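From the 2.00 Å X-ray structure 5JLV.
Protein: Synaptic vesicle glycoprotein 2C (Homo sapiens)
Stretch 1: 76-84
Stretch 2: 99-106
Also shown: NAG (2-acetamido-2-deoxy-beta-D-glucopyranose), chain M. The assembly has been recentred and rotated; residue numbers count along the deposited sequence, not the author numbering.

Stretch 1 76-84: TSVNTYFKN
Stretch 2, residues 99-106: PYKFIDSE

Strands 81–83 and 102–103 run parallel, with Phe 82 bridging Phe 102 (CA–CA 4.8 Å) and Lys 83 bridging Ile 103 (CA–CA 4.7 Å), and the two stretches together bury 549 Å². Three nearly linear hydrogen bonds fix the register: Phe 82 N to Lys 101 O at 2.8 Å, Ile 103 N to Phe 82 O at 2.9 Å, and Asn 84 N to Ile 103 O at 2.8 Å. Residues 81–83 and 102–103 are extended, with phi/psi near -109/111 at Phe 82 and -118/133 at Phe 102. Stretch 2 enters its strand from a 3-10 segment, 99–101, held by Phe 102 N bonding to Pro 99 O at 3.1 Å.

Lys 101 contributes the most covered surface. Its CA-to-CB bond points sideways, but the m, m, t, t side chain runs back along stretch 1, bringing Lys 101 CD within 3.7 Å of Thr 80 O. The residue is buried, and the Ser 77 hydroxyl, in the p rotamer, meets its ammonium: Lys 101 NZ donates to Ser 77 OG at 2.8 Å. Ser 77 O lies 2.7 Å from Lys 101 NZ. Nearby, a water donates to Thr 80 O (2.9 Å) and Tyr 100 O (3.3 Å).

Strand alternation puts Phe 82 (chi1 -60°, chi2 88°) and Phe 102 (chi1 -52°, chi2 96°) on one sheet face, Lys 83 and Ile 103 on the other. The phenylalanine rings are near parallel, at 23°, but slid apart, centroids 5.4 Å apart, so they barely overlap; the apolar contact is Phe 82 CD1 to Phe 102 CE2, 3.7 Å. Phe 82 O also accepts from Ser 105 OG at 3.2 Å.

Ile 103 (m, t) extends CD1 to Tyr 81 CD1 at 3.7 Å and Lys 83 CG at 3.9 Å, an apolar cluster. Asn 84 turns to phi/psi 57/41; its CA-to-CB bond (chi1 t) points away from stretch 2, although Asn 84 OD1 comes within 3.7 Å of Asp 104 O, and Asn 84 ND2 is bonded covalently to NAG C1 (1.4 Å).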

# COMPACT_ATOMS: atom_id res chain seq x y z
N THR C 76 16.54 13.64 -25.63
CA THR C 76 16.80 12.68 -26.69
C THR C 76 18.28 12.33 -26.67
O THR C 76 19.09 13.08 -26.12
CB THR C 76 16.41 13.21 -28.08
OG1 THR C 76 17.12 14.43 -28.34
CG2 THR C 76 14.91 13.46 -28.16
N SER C 77 18.64 11.19 -27.27
CA SER C 77 20.01 10.69 -27.22
C SER C 77 20.38 9.81 -28.42
O SER C 77 19.62 8.94 -28.83
CB SER C 77 20.26 9.93 -25.91
OG SER C 77 19.31 8.89 -25.72
N VAL C 78 21.55 10.07 -28.98
CA VAL C 78 22.09 9.28 -30.09
C VAL C 78 23.50 8.80 -29.69
O VAL C 78 24.31 9.58 -29.14
CB VAL C 78 22.11 10.10 -31.40
CG1 VAL C 78 22.53 9.23 -32.59
CG2 VAL C 78 20.73 10.71 -31.67
N ASN C 79 23.76 7.52 -29.93
CA ASN C 79 25.06 6.92 -29.61
C ASN C 79 25.45 7.27 -28.16
O ASN C 79 26.60 7.63 -27.86
CB ASN C 79 26.14 7.37 -30.62
CG ASN C 79 27.45 6.61 -30.48
OD1 ASN C 79 27.47 5.41 -30.18
ND2 ASN C 79 28.56 7.32 -30.67
N THR C 80 24.47 7.15 -27.27
CA THR C 80 24.64 7.51 -25.88
C THR C 80 24.47 6.28 -24.98
O THR C 80 23.51 5.52 -25.13
CB THR C 80 23.67 8.64 -25.48
OG1 THR C 80 23.99 9.83 -26.23
CG2 THR C 80 23.77 8.93 -24.00
N TYR C 81 25.42 6.09 -24.07
CA TYR C 81 25.40 4.93 -23.19
C TYR C 81 25.72 5.29 -21.74
O TYR C 81 26.60 6.11 -21.47
CB TYR C 81 26.41 3.91 -23.64
CG TYR C 81 26.11 3.19 -24.93
CD1 TYR C 81 25.28 2.07 -24.95
CD2 TYR C 81 26.72 3.58 -26.12
CE1 TYR C 81 25.03 1.38 -26.13
CE2 TYR C 81 26.49 2.89 -27.30
CZ TYR C 81 25.64 1.79 -27.30
OH TYR C 81 25.42 1.09 -28.46
N PHE C 82 25.03 4.61 -20.83
CA PHE C 82 25.37 4.59 -19.43
C PHE C 82 25.90 3.20 -19.11
O PHE C 82 25.14 2.23 -19.13
CB PHE C 82 24.12 4.88 -18.59
CG PHE C 82 23.50 6.21 -18.87
CD1 PHE C 82 22.56 6.36 -19.89
CD2 PHE C 82 23.83 7.32 -18.10
CE1 PHE C 82 21.98 7.60 -20.15
CE2 PHE C 82 23.24 8.56 -18.35
CZ PHE C 82 22.33 8.70 -19.38
N LYS C 83 27.20 3.10 -18.83
CA LYS C 83 27.87 1.82 -18.59
C LYS C 83 28.26 1.67 -17.12
O LYS C 83 29.01 2.49 -16.58
CB LYS C 83 29.12 1.70 -19.47
CG LYS C 83 28.84 1.80 -20.96
CD LYS C 83 30.12 1.69 -21.80
CE LYS C 83 29.88 2.12 -23.25
NZ LYS C 83 31.05 1.91 -24.14
N ASN C 84 27.75 0.61 -16.47
CA ASN C 84 28.04 0.35 -15.06
C ASN C 84 27.66 1.54 -14.17
O ASN C 84 28.39 1.92 -13.26
CB ASN C 84 29.53 -0.03 -14.87
CG ASN C 84 29.81 -0.69 -13.54
OD1 ASN C 84 28.96 -1.36 -12.96
ND2 ASN C 84 31.03 -0.51 -13.04
N PRO C 99 15.94 0.37 -23.01
CA PRO C 99 16.88 -0.51 -22.32
C PRO C 99 18.31 -0.52 -22.90
O PRO C 99 19.26 -0.63 -22.14
CB PRO C 99 16.23 -1.90 -22.47
CG PRO C 99 14.77 -1.61 -22.49
CD PRO C 99 14.64 -0.29 -23.23
N TYR C 100 18.45 -0.39 -24.23
CA TYR C 100 19.78 -0.45 -24.87
C TYR C 100 20.70 0.77 -24.59
O TYR C 100 21.87 0.75 -24.94
CB TYR C 100 19.68 -0.72 -26.38
CG TYR C 100 18.84 0.28 -27.16
CD1 TYR C 100 17.54 -0.03 -27.54
CD2 TYR C 100 19.35 1.55 -27.51
CE1 TYR C 100 16.76 0.87 -28.24
CE2 TYR C 100 18.57 2.47 -28.22
CZ TYR C 100 17.28 2.12 -28.57
OH TYR C 100 16.48 3.00 -29.27
N LYS C 101 20.17 1.82 -23.96
CA LYS C 101 21.00 2.95 -23.50
C LYS C 101 21.87 2.60 -22.30
O LYS C 101 22.80 3.33 -21.94
CB LYS C 101 20.11 4.14 -23.13
CG LYS C 101 19.15 4.57 -24.23
CD LYS C 101 19.82 5.44 -25.26
CE LYS C 101 18.88 5.65 -26.43
NZ LYS C 101 19.42 6.64 -27.39
N PHE C 102 21.55 1.48 -21.67
CA PHE C 102 22.19 1.08 -20.42
C PHE C 102 22.94 -0.23 -20.59
O PHE C 102 22.42 -1.18 -21.18
CB PHE C 102 21.13 0.96 -19.31
CG PHE C 102 20.25 2.18 -19.18
CD1 PHE C 102 19.01 2.24 -19.81
CD2 PHE C 102 20.68 3.27 -18.44
CE1 PHE C 102 18.21 3.37 -19.71
CE2 PHE C 102 19.88 4.41 -18.33
CZ PHE C 102 18.64 4.45 -18.96
N ILE C 103 24.18 -0.28 -20.12
CA ILE C 103 24.95 -1.51 -20.13
C ILE C 103 25.37 -1.79 -18.72
O ILE C 103 26.05 -0.96 -18.11
CB ILE C 103 26.21 -1.41 -21.02
CG1 ILE C 103 25.84 -1.02 -22.46
CG2 ILE C 103 27.00 -2.71 -20.97
CD1 ILE C 103 27.04 -0.74 -23.35
N ASP C 104 24.95 -2.93 -18.18
CA ASP C 104 25.31 -3.36 -16.82
C ASP C 104 25.02 -2.27 -15.79
O ASP C 104 25.83 -2.00 -14.90
CB ASP C 104 26.79 -3.78 -16.76
CG ASP C 104 27.10 -5.00 -17.61
OD1 ASP C 104 26.28 -5.95 -17.61
OD2 ASP C 104 28.16 -5.03 -18.27
N SER C 105 23.85 -1.64 -15.92
CA SER C 105 23.47 -0.58 -15.01
C SER C 105 22.40 -1.02 -14.03
O SER C 105 21.70 -2.00 -14.24
CB SER C 105 23.02 0.66 -15.79
OG SER C 105 24.15 1.35 -16.27
N GLU C 106 22.27 -0.26 -12.95
CA GLU C 106 21.47 -0.64 -11.83
C GLU C 106 20.50 0.50 -11.51
O GLU C 106 20.90 1.68 -11.48
CB GLU C 106 22.42 -0.92 -10.66
CG GLU C 106 21.75 -1.05 -9.31
CD GLU C 106 21.29 -2.46 -9.03
OE1 GLU C 106 21.90 -3.42 -9.55
OE2 GLU C 106 20.31 -2.60 -8.26
C1 NAG M . 31.60 -1.01 -11.84
C2 NAG M . 32.67 -2.05 -12.16
C3 NAG M . 33.16 -2.74 -10.89
C4 NAG M . 33.53 -1.71 -9.83
C5 NAG M . 32.42 -0.69 -9.65
C6 NAG M . 32.82 0.38 -8.64
C7 NAG M . 32.62 -3.18 -14.31
C8 NAG M . 32.10 -4.36 -15.08
N2 NAG M . 32.13 -3.04 -13.08
O3 NAG M . 34.31 -3.54 -11.20
O4 NAG M . 33.78 -2.38 -8.59
O5 NAG M . 32.12 -0.07 -10.90
O6 NAG M . 32.15 1.61 -8.96
O7 NAG M . 33.44 -2.41 -14.78
O HOH W 1 22.66 3.32 -26.78